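Predicted acetyltransferase (Clostridium acetobutylicum, PDB 3MGD) binds acetyl-CoA and, as a member of the GNAT family, probably transfers its acetyl group to an acceptor that the structure alone does not show. Local coordinates at the interface of chains A and B. Numbering follows the deposited sequence. Chains: chain A/B, Predicted acetyltransferase.

Contact 1: the interface of chains A and B. Residues chain A 19, 41, 71, 86, 88-89; chain B 72-75.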
loop_
_atom_site.group_PDB
_atom_site.type_symbol
_atom_site.label_atom_id
_atom_site.label_comp_id
_atom_site.label_asym_id
_atom_site.label_seq_id
_atom_site.Cartn_x
_atom_site.Cartn_y
_atom_site.Cartn_z
ATOM N N ARG A 19 13.065 -14.989 -1.796
ATOM C CA ARG A 19 12.752 -13.614 -2.206
ATOM C C ARG A 19 13.913 -12.978 -2.969
ATOM O O ARG A 19 13.704 -12.329 -3.983
ATOM C CB ARG A 19 12.305 -12.717 -1.037
ATOM C CG ARG A 19 12.034 -11.261 -1.479
ATOM C CD ARG A 19 11.117 -10.449 -0.531
ATOM N NE ARG A 19 11.083 -9.054 -0.976
ATOM C CZ ARG A 19 10.347 -8.603 -1.992
ATOM N NH1 ARG A 19 9.558 -9.426 -2.684
ATOM N NH2 ARG A 19 10.425 -7.328 -2.343
ATOM N N TYR A 41 11.621 -8.275 8.450
ATOM C CA TYR A 41 10.286 -8.153 7.847
ATOM C C TYR A 41 9.457 -9.432 8.019
ATOM O O TYR A 41 8.286 -9.376 8.416
ATOM C CB TYR A 41 10.373 -7.801 6.362
ATOM C CG TYR A 41 9.019 -7.768 5.684
ATOM C CD1 TYR A 41 8.189 -6.659 5.806
ATOM C CD2 TYR A 41 8.565 -8.850 4.943
ATOM C CE1 TYR A 41 6.941 -6.628 5.207
ATOM C CE2 TYR A 41 7.319 -8.832 4.333
ATOM C CZ TYR A 41 6.516 -7.717 4.468
ATOM O OH TYR A 41 5.275 -7.700 3.871
ATOM N N ILE A 71 -2.806 -4.789 4.574
ATOM C CA ILE A 71 -2.382 -3.418 4.733
ATOM C C ILE A 71 -3.609 -2.535 4.951
ATOM O O ILE A 71 -4.678 -2.815 4.402
ATOM C CB ILE A 71 -1.621 -2.946 3.481
ATOM C CG1 ILE A 71 -0.394 -3.830 3.235
ATOM C CG2 ILE A 71 -1.214 -1.487 3.622
ATOM C CD1 ILE A 71 0.630 -3.750 4.305
ATOM N N TYR A 86 -2.286 -7.304 -0.059
ATOM C CA TYR A 86 -1.227 -6.920 -0.985
ATOM C C TYR A 86 -0.470 -8.192 -1.352
ATOM O O TYR A 86 0.164 -8.815 -0.501
ATOM C CB TYR A 86 -0.273 -5.920 -0.313
ATOM C CG TYR A 86 0.929 -5.555 -1.162
ATOM C CD1 TYR A 86 0.808 -4.680 -2.232
ATOM C CD2 TYR A 86 2.184 -6.090 -0.889
ATOM C CE1 TYR A 86 1.911 -4.346 -3.017
ATOM C CE2 TYR A 86 3.291 -5.765 -1.665
ATOM C CZ TYR A 86 3.148 -4.892 -2.718
ATOM O OH TYR A 86 4.247 -4.578 -3.484
ATOM N N THR A 88 2.377 -10.568 -3.049
ATOM C CA THR A 88 3.812 -10.361 -3.170
ATOM C C THR A 88 4.540 -11.692 -3.049
ATOM O O THR A 88 3.912 -12.723 -2.805
ATOM C CB THR A 88 4.282 -9.365 -2.056
ATOM O OG1 THR A 88 5.617 -8.923 -2.316
ATOM C CG2 THR A 88 4.190 -9.995 -0.654
ATOM N N ASN A 89 5.867 -11.663 -3.218
ATOM C CA ASN A 89 6.692 -12.834 -3.005
ATOM C C ASN A 89 6.232 -14.026 -3.820
ATOM O O ASN A 89 6.268 -15.152 -3.342
ATOM C CB ASN A 89 6.743 -13.212 -1.521
ATOM C CG ASN A 89 7.426 -12.160 -0.678
ATOM O OD1 ASN A 89 7.983 -11.201 -1.201
ATOM N ND2 ASN A 89 7.359 -12.320 0.642
ATOM N N ASP B 72 4.146 -0.695 5.413
ATOM C CA ASP B 72 5.277 -1.624 5.334
ATOM C C ASP B 72 5.084 -2.594 4.175
ATOM O O ASP B 72 4.076 -3.303 4.110
ATOM C CB ASP B 72 5.389 -2.448 6.633
ATOM C CG ASP B 72 5.624 -1.592 7.877
ATOM O OD1 ASP B 72 6.114 -0.454 7.742
ATOM O OD2 ASP B 72 5.334 -2.072 9.003
ATOM N N PHE B 73 6.055 -2.627 3.266
ATOM C CA PHE B 73 6.072 -3.592 2.179
ATOM C C PHE B 73 7.351 -4.420 2.333
ATOM O O PHE B 73 8.237 -4.048 3.096
ATOM C CB PHE B 73 6.064 -2.869 0.827
ATOM C CG PHE B 73 4.832 -2.032 0.584
ATOM C CD1 PHE B 73 3.689 -2.594 0.025
ATOM C CD2 PHE B 73 4.817 -0.683 0.909
ATOM C CE1 PHE B 73 2.549 -1.826 -0.208
ATOM C CE2 PHE B 73 3.683 0.088 0.690
ATOM C CZ PHE B 73 2.550 -0.484 0.126
ATOM N N PRO B 74 7.465 -5.541 1.607
ATOM C CA PRO B 74 8.713 -6.298 1.749
ATOM C C PRO B 74 9.940 -5.519 1.259
ATOM O O PRO B 74 9.886 -4.881 0.204
ATOM C CB PRO B 74 8.488 -7.522 0.842
ATOM C CG PRO B 74 7.026 -7.636 0.698
ATOM C CD PRO B 74 6.494 -6.225 0.739
ATOM N N PRO B 75 11.057 -5.593 2.002
ATOM C CA PRO B 75 12.282 -4.932 1.543
ATOM C C PRO B 75 12.686 -5.337 0.132
ATOM O O PRO B 75 12.440 -6.453 -0.299
ATOM C CB PRO B 75 13.338 -5.425 2.544
ATOM C CG PRO B 75 12.551 -5.618 3.808
ATOM C CD PRO B 75 11.221 -6.180 3.344
HETATM O O HOH W 1 3.649 -5.783 4.769
#

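Contact 2: the interface of chains A and B. Residues chain A 123-125, 130, 133-134, 138; chain B 142-143, 145.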
loop_
_atom_site.group_PDB
_atom_site.type_symbol
_atom_site.label_atom_id
_atom_site.label_comp_id
_atom_site.label_asym_id
_atom_site.label_seq_id
_atom_site.Cartn_x
_atom_site.Cartn_y
_atom_site.Cartn_z
ATOM N N LEU A 123 -1.417 -5.403 -6.114
ATOM C CA LEU A 123 -0.056 -5.918 -6.250
ATOM C C LEU A 123 0.705 -5.051 -7.231
ATOM O O LEU A 123 0.108 -4.241 -7.947
ATOM C CB LEU A 123 -0.073 -7.370 -6.740
ATOM C CG LEU A 123 -0.806 -7.697 -8.048
ATOM C CD1 LEU A 123 -0.063 -7.198 -9.283
ATOM C CD2 LEU A 123 -1.042 -9.188 -8.156
ATOM N N VAL A 124 2.023 -5.225 -7.260
ATOM C CA VAL A 124 2.858 -4.625 -8.287
ATOM C C VAL A 124 3.332 -5.723 -9.241
ATOM O O VAL A 124 4.011 -6.669 -8.840
ATOM C CB VAL A 124 4.083 -3.912 -7.681
ATOM C CG1 VAL A 124 5.002 -3.405 -8.785
ATOM C CG2 VAL A 124 3.639 -2.758 -6.748
ATOM N N ALA A 125 2.968 -5.594 -10.507
ATOM C CA ALA A 125 3.195 -6.662 -11.463
ATOM C C ALA A 125 4.605 -6.611 -12.045
ATOM O O ALA A 125 5.057 -5.570 -12.512
ATOM C CB ALA A 125 2.159 -6.589 -12.575
ATOM N N ARG A 130 2.770 -10.175 -14.934
ATOM C CA ARG A 130 1.687 -9.334 -15.460
ATOM C C ARG A 130 0.572 -10.078 -16.224
ATOM O O ARG A 130 -0.603 -9.931 -15.889
ATOM C CB ARG A 130 2.253 -8.180 -16.293
ATOM C CG ARG A 130 1.228 -7.091 -16.585
ATOM C CD ARG A 130 1.792 -5.987 -17.477
ATOM N NE ARG A 130 0.810 -4.927 -17.708
ATOM C CZ ARG A 130 0.612 -3.891 -16.894
ATOM N NH1 ARG A 130 1.324 -3.757 -15.784
ATOM N NH2 ARG A 130 -0.303 -2.982 -17.191
ATOM N N TYR A 133 -1.549 -12.174 -13.830
ATOM C CA TYR A 133 -2.507 -11.381 -13.077
ATOM C C TYR A 133 -3.605 -10.818 -13.983
ATOM O O TYR A 133 -4.764 -10.765 -13.582
ATOM C CB TYR A 133 -1.794 -10.264 -12.306
ATOM C CG TYR A 133 -0.621 -10.794 -11.515
ATOM C CD1 TYR A 133 -0.727 -11.987 -10.809
ATOM C CD2 TYR A 133 0.596 -10.123 -11.490
ATOM C CE1 TYR A 133 0.347 -12.495 -10.094
ATOM C CE2 TYR A 133 1.663 -10.619 -10.774
ATOM C CZ TYR A 133 1.537 -11.812 -10.082
ATOM O OH TYR A 133 2.605 -12.329 -9.364
ATOM N N LYS A 134 -3.238 -10.408 -15.194
ATOM C CA LYS A 134 -4.226 -9.930 -16.163
ATOM C C LYS A 134 -5.218 -11.040 -16.479
ATOM O O LYS A 134 -6.436 -10.821 -16.477
ATOM C CB LYS A 134 -3.555 -9.433 -17.455
ATOM C CG LYS A 134 -2.887 -8.059 -17.348
ATOM C CD LYS A 134 -3.857 -7.002 -16.826
ATOM C CE LYS A 134 -3.203 -5.626 -16.756
ATOM N NZ LYS A 134 -2.948 -5.040 -18.105
ATOM N N PHE A 138 -6.940 -9.099 -12.539
ATOM C CA PHE A 138 -6.430 -7.849 -11.992
ATOM C C PHE A 138 -6.560 -6.746 -13.044
ATOM O O PHE A 138 -6.396 -6.995 -14.240
ATOM C CB PHE A 138 -4.986 -8.000 -11.511
ATOM C CG PHE A 138 -4.861 -8.725 -10.204
ATOM C CD1 PHE A 138 -4.907 -10.112 -10.159
ATOM C CD2 PHE A 138 -4.669 -8.022 -9.026
ATOM C CE1 PHE A 138 -4.775 -10.779 -8.958
ATOM C CE2 PHE A 138 -4.543 -8.683 -7.823
ATOM C CZ PHE A 138 -4.601 -10.065 -7.782
ATOM N N ASP B 142 2.567 1.974 -14.193
ATOM C CA ASP B 142 1.799 0.946 -14.894
ATOM C C ASP B 142 1.830 -0.425 -14.202
ATOM O O ASP B 142 1.074 -1.327 -14.571
ATOM C CB ASP B 142 2.285 0.812 -16.343
ATOM C CG ASP B 142 1.964 2.038 -17.186
ATOM O OD1 ASP B 142 1.126 2.861 -16.754
ATOM O OD2 ASP B 142 2.541 2.177 -18.287
ATOM N N GLU B 143 2.694 -0.583 -13.202
ATOM C CA GLU B 143 2.846 -1.864 -12.535
ATOM C C GLU B 143 1.773 -2.200 -11.488
ATOM O O GLU B 143 1.605 -3.357 -11.164
ATOM C CB GLU B 143 4.236 -1.994 -11.899
ATOM C CG GLU B 143 5.372 -2.191 -12.893
ATOM C CD GLU B 143 5.894 -0.878 -13.444
ATOM O OE1 GLU B 143 5.660 0.174 -12.803
ATOM O OE2 GLU B 143 6.542 -0.902 -14.513
ATOM N N LEU B 145 -1.684 -3.121 -9.991
ATOM C CA LEU B 145 -2.930 -3.711 -10.479
ATOM C C LEU B 145 -3.815 -4.069 -9.298
ATOM O O LEU B 145 -3.314 -4.370 -8.217
ATOM C CB LEU B 145 -2.644 -4.967 -11.318
ATOM C CG LEU B 145 -1.657 -4.825 -12.480
ATOM C CD1 LEU B 145 -1.389 -6.179 -13.157
ATOM C CD2 LEU B 145 -2.133 -3.804 -13.501
#

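Contact 3: the interface of chains A and B. Residues chain A 23, 28-32, 34; chain B 75-77.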
loop_
_atom_site.group_PDB
_atom_site.type_symbol
_atom_site.label_atom_id
_atom_site.label_comp_id
_atom_site.label_asym_id
_atom_site.label_seq_id
_atom_site.Cartn_x
_atom_site.Cartn_y
_atom_site.Cartn_z
ATOM N N LEU A 23 13.737 -11.680 -6.909
ATOM C CA LEU A 23 14.022 -10.319 -7.335
ATOM C C LEU A 23 15.123 -10.312 -8.384
ATOM O O LEU A 23 15.085 -9.548 -9.340
ATOM C CB LEU A 23 14.450 -9.479 -6.136
ATOM C CG LEU A 23 13.393 -9.252 -5.050
ATOM C CD1 LEU A 23 14.028 -8.562 -3.865
ATOM C CD2 LEU A 23 12.190 -8.432 -5.582
ATOM N N ILE A 28 16.468 -7.224 -11.034
ATOM C CA ILE A 28 16.929 -6.190 -10.114
ATOM C C ILE A 28 18.414 -6.383 -9.788
ATOM O O ILE A 28 18.921 -7.513 -9.774
ATOM C CB ILE A 28 16.027 -6.109 -8.856
ATOM C CG1 ILE A 28 14.605 -5.728 -9.291
ATOM C CG2 ILE A 28 16.551 -5.077 -7.869
ATOM C CD1 ILE A 28 13.516 -6.109 -8.314
ATOM N N GLU A 29 19.117 -5.273 -9.577
ATOM C CA GLU A 29 20.538 -5.326 -9.268
ATOM C C GLU A 29 20.765 -5.456 -7.765
ATOM O O GLU A 29 20.482 -4.525 -6.996
ATOM C CB GLU A 29 21.272 -4.115 -9.861
ATOM C CG GLU A 29 21.399 -4.188 -11.383
ATOM C CD GLU A 29 21.922 -2.902 -12.006
ATOM O OE1 GLU A 29 22.552 -2.096 -11.290
ATOM O OE2 GLU A 29 21.703 -2.701 -13.220
ATOM N N PRO A 30 21.268 -6.630 -7.339
ATOM C CA PRO A 30 21.449 -6.955 -5.922
ATOM C C PRO A 30 22.701 -6.294 -5.342
ATOM O O PRO A 30 23.627 -6.971 -4.915
ATOM C CB PRO A 30 21.564 -8.483 -5.935
ATOM C CG PRO A 30 22.203 -8.777 -7.242
ATOM C CD PRO A 30 21.670 -7.750 -8.215
ATOM N N ASN A 31 22.631 -4.963 -5.278
ATOM C CA ASN A 31 23.703 -4.001 -5.039
ATOM C C ASN A 31 24.128 -3.865 -3.597
ATOM O O ASN A 31 25.202 -3.360 -3.300
ATOM C CB ASN A 31 23.142 -2.620 -5.397
ATOM C CG ASN A 31 23.704 -2.077 -6.657
ATOM O OD1 ASN A 31 24.799 -2.454 -7.072
ATOM N ND2 ASN A 31 22.972 -1.164 -7.279
ATOM N N ILE A 32 23.229 -4.225 -2.697
ATOM C CA ILE A 32 23.459 -4.021 -1.278
ATOM C C ILE A 32 22.944 -5.264 -0.579
ATOM O O ILE A 32 22.220 -6.049 -1.174
ATOM C CB ILE A 32 22.723 -2.760 -0.749
ATOM C CG1 ILE A 32 21.219 -2.885 -0.975
ATOM C CG2 ILE A 32 23.241 -1.503 -1.436
ATOM C CD1 ILE A 32 20.404 -1.738 -0.377
ATOM N N ILE A 34 20.576 -6.948 1.890
ATOM C CA ILE A 34 19.337 -6.677 2.631
ATOM C C ILE A 34 18.886 -7.865 3.485
ATOM O O ILE A 34 17.723 -7.966 3.862
ATOM C CB ILE A 34 18.189 -6.222 1.711
ATOM C CG1 ILE A 34 17.858 -7.306 0.683
ATOM C CG2 ILE A 34 18.536 -4.876 1.040
ATOM C CD1 ILE A 34 16.653 -6.969 -0.162
ATOM N N PRO B 75 11.057 -5.593 2.002
ATOM C CA PRO B 75 12.282 -4.932 1.543
ATOM C C PRO B 75 12.686 -5.337 0.132
ATOM O O PRO B 75 12.440 -6.453 -0.299
ATOM C CB PRO B 75 13.338 -5.425 2.544
ATOM C CG PRO B 75 12.551 -5.618 3.808
ATOM C CD PRO B 75 11.221 -6.180 3.344
ATOM N N THR B 76 13.289 -4.398 -0.590
ATOM C CA THR B 76 13.902 -4.708 -1.871
ATOM C C THR B 76 15.208 -3.926 -1.993
ATOM O O THR B 76 15.520 -3.067 -1.153
ATOM C CB THR B 76 12.934 -4.394 -3.032
ATOM O OG1 THR B 76 13.585 -4.650 -4.282
ATOM C CG2 THR B 76 12.481 -2.947 -2.960
ATOM N N TYR B 77 15.990 -4.218 -3.024
ATOM C CA TYR B 77 17.301 -3.581 -3.133
ATOM C C TYR B 77 17.227 -2.068 -3.303
ATOM O O TYR B 77 18.161 -1.356 -2.946
ATOM C CB TYR B 77 18.115 -4.242 -4.247
ATOM C CG TYR B 77 18.422 -5.673 -3.893
ATOM C CD1 TYR B 77 19.411 -5.984 -2.962
ATOM C CD2 TYR B 77 17.685 -6.713 -4.444
ATOM C CE1 TYR B 77 19.673 -7.295 -2.618
ATOM C CE2 TYR B 77 17.944 -8.016 -4.110
ATOM C CZ TYR B 77 18.942 -8.302 -3.204
ATOM O OH TYR B 77 19.189 -9.612 -2.886
#

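Contact 1: the interface of chains A and B
B:Pro74 lies flat-on against A:Tyr41, its CA over the middle of the phenol ring, 3.7 Å from the centroid, in a CH-pi contact. A:Tyr41 CG, anti to the backbone N (chi1 176°), lays the phenol along B:Pro74, the two side chains pointing the same way, and B:Pro74 CG passes the phenol oxygen to meet the hydroxyl OG1 of A:Thr88. From another side the guanidinium of A:Arg19 turns a face to B:Pro74, whose CB is set toward the rim of the group, 3.5 Å from A:Arg19 NE. The same guanidinium uses its edge on the next residue: A:Arg19 NE and NH2 both donate to the carbonyl B:Pro75 O, each at 3.0 Å and in the guanidinium plane. A:Asn89 OD1 accepts from A:Arg19 NH1 at 2.8 Å, well out of that plane, a bent hold on the group. A:Tyr41 CB touches B:Pro75 CD at 3.5 Å, and the phenol OH reaches B:Asp72 O through a water. B:Phe73 points its CD1-CE1 edge at the face of A:Tyr86, planes 72° apart. B:Asp72 ends strand 61-72, and residues 73-75 continue as a loop that packs against helices 12-25 and 35-47 and strand 83-92 of chain A.

Contact 2: the interface of chains A and B
Backbone pairing joins A:Leu123 to B:Leu145 as an antiparallel beta bridge across the chains. A:Leu123 N donates to B:Leu145 O at 3.0 Å, and B:Leu145 N donates back to A:Leu123 O at 2.9 Å. Beyond the end of the chain A strand, A:Ala125 N donates to B:Glu143 O at 2.7 Å. One side chain adds a polar grip: A:Arg130, extended from CG to NE with CG anti to the backbone N (chi1 -166°), brings NH1 to the backbone carbonyl B:Asp142 O at 2.7 Å. That oxygen sits at the edge of the guanidinium, close to its plane, whereas the nitrogen approaches from above the carbonyl plane. B:Asp142 and B:Glu143 are poorly ordered, so the detail of the bonds to their carbonyls is to be read with caution. Their carboxylates are not in contact with the guanidinium, and any charge attraction would be long-range. Apolar packing centres on B:Leu145. Its CD1 touches A:Ala125 CB at 3.6 Å, and both methyls approach A:Lys134 CE, the two side chains crossing at about a right angle. B:Leu145 CB packs on A:Phe138 CB at 3.8 Å and on A:Leu123 CD1. Away from the leucine, A:Val124 CG1 meets B:Glu143 CB at 3.5 Å. In the second shell, A:Leu123 CD2 lies over the ring of A:Tyr133 and toward the rim of the A:Phe138 ring. Strand 144-148 of chain B thus pairs with strand 120-124 of chain A, and helix 129-136 packs over its leucine.

Contact 3: the interface of chains A and B
The phenol ring of B:Tyr77 is sandwiched between A:Pro30 and A:Ile34. A:Pro30 CA sits over the centre of one face, 3.7 Å from the centroid, and A:Ile34 CD1 over the centre of the other at 3.9 Å, both as CH-pi contacts. At the ring edge, in its plane, the carbonyl A:Ile32 O faces B:Tyr77 CE1 at 3.2 Å and B:Tyr77 CD1 at 3.3 Å, so that aromatic C-H groups meet a backbone oxygen. The far edge runs along aliphatic groups: A:Ile28 CG2 touches B:Tyr77 CD2 and A:Leu23 CD1 touches B:Tyr77 CE2, each 4.0 Å away. A:Ile34 crosses the tyrosine side chain at about a right angle. In A:Ile34, CG1 stands between the backbone N and carbonyl carbon (chi1 61°), a placement that carries CD1 over the ring and also to B:Thr76 CA at 3.9 Å. A:Ile32 slides past in the opposite direction, its CD1 3.4 Å from B:Tyr77 O. No hydrogen bond crosses here; shape and apolar packing hold the ring. The B:Tyr77 loop, which follows strand 61-72, fits between the C-terminal part of helix 12-25 and the segment leading into helix 35-47 of chain A.

Contacts 1 and 3 are consecutive stretches of one intruding loop, meeting at B:Pro75, their C-alpha centres about 13 Å apart; helix 12-25 of chain A serves both. The C-alpha centre of contact 2 lies about 15 Å from that of contact 1 and about 20 Å from that of contact 3; it uses strand 144-148 of chain B and the residues just before it. Chain B therefore meets chain A with two separate segments, one a loop held mainly by packing with hydrogen bonds to its backbone, the other a paired strand. Two-fold symmetry repeats each contact with the chains exchanged, consistent with a dimer, though the structure alone does not show one in solution.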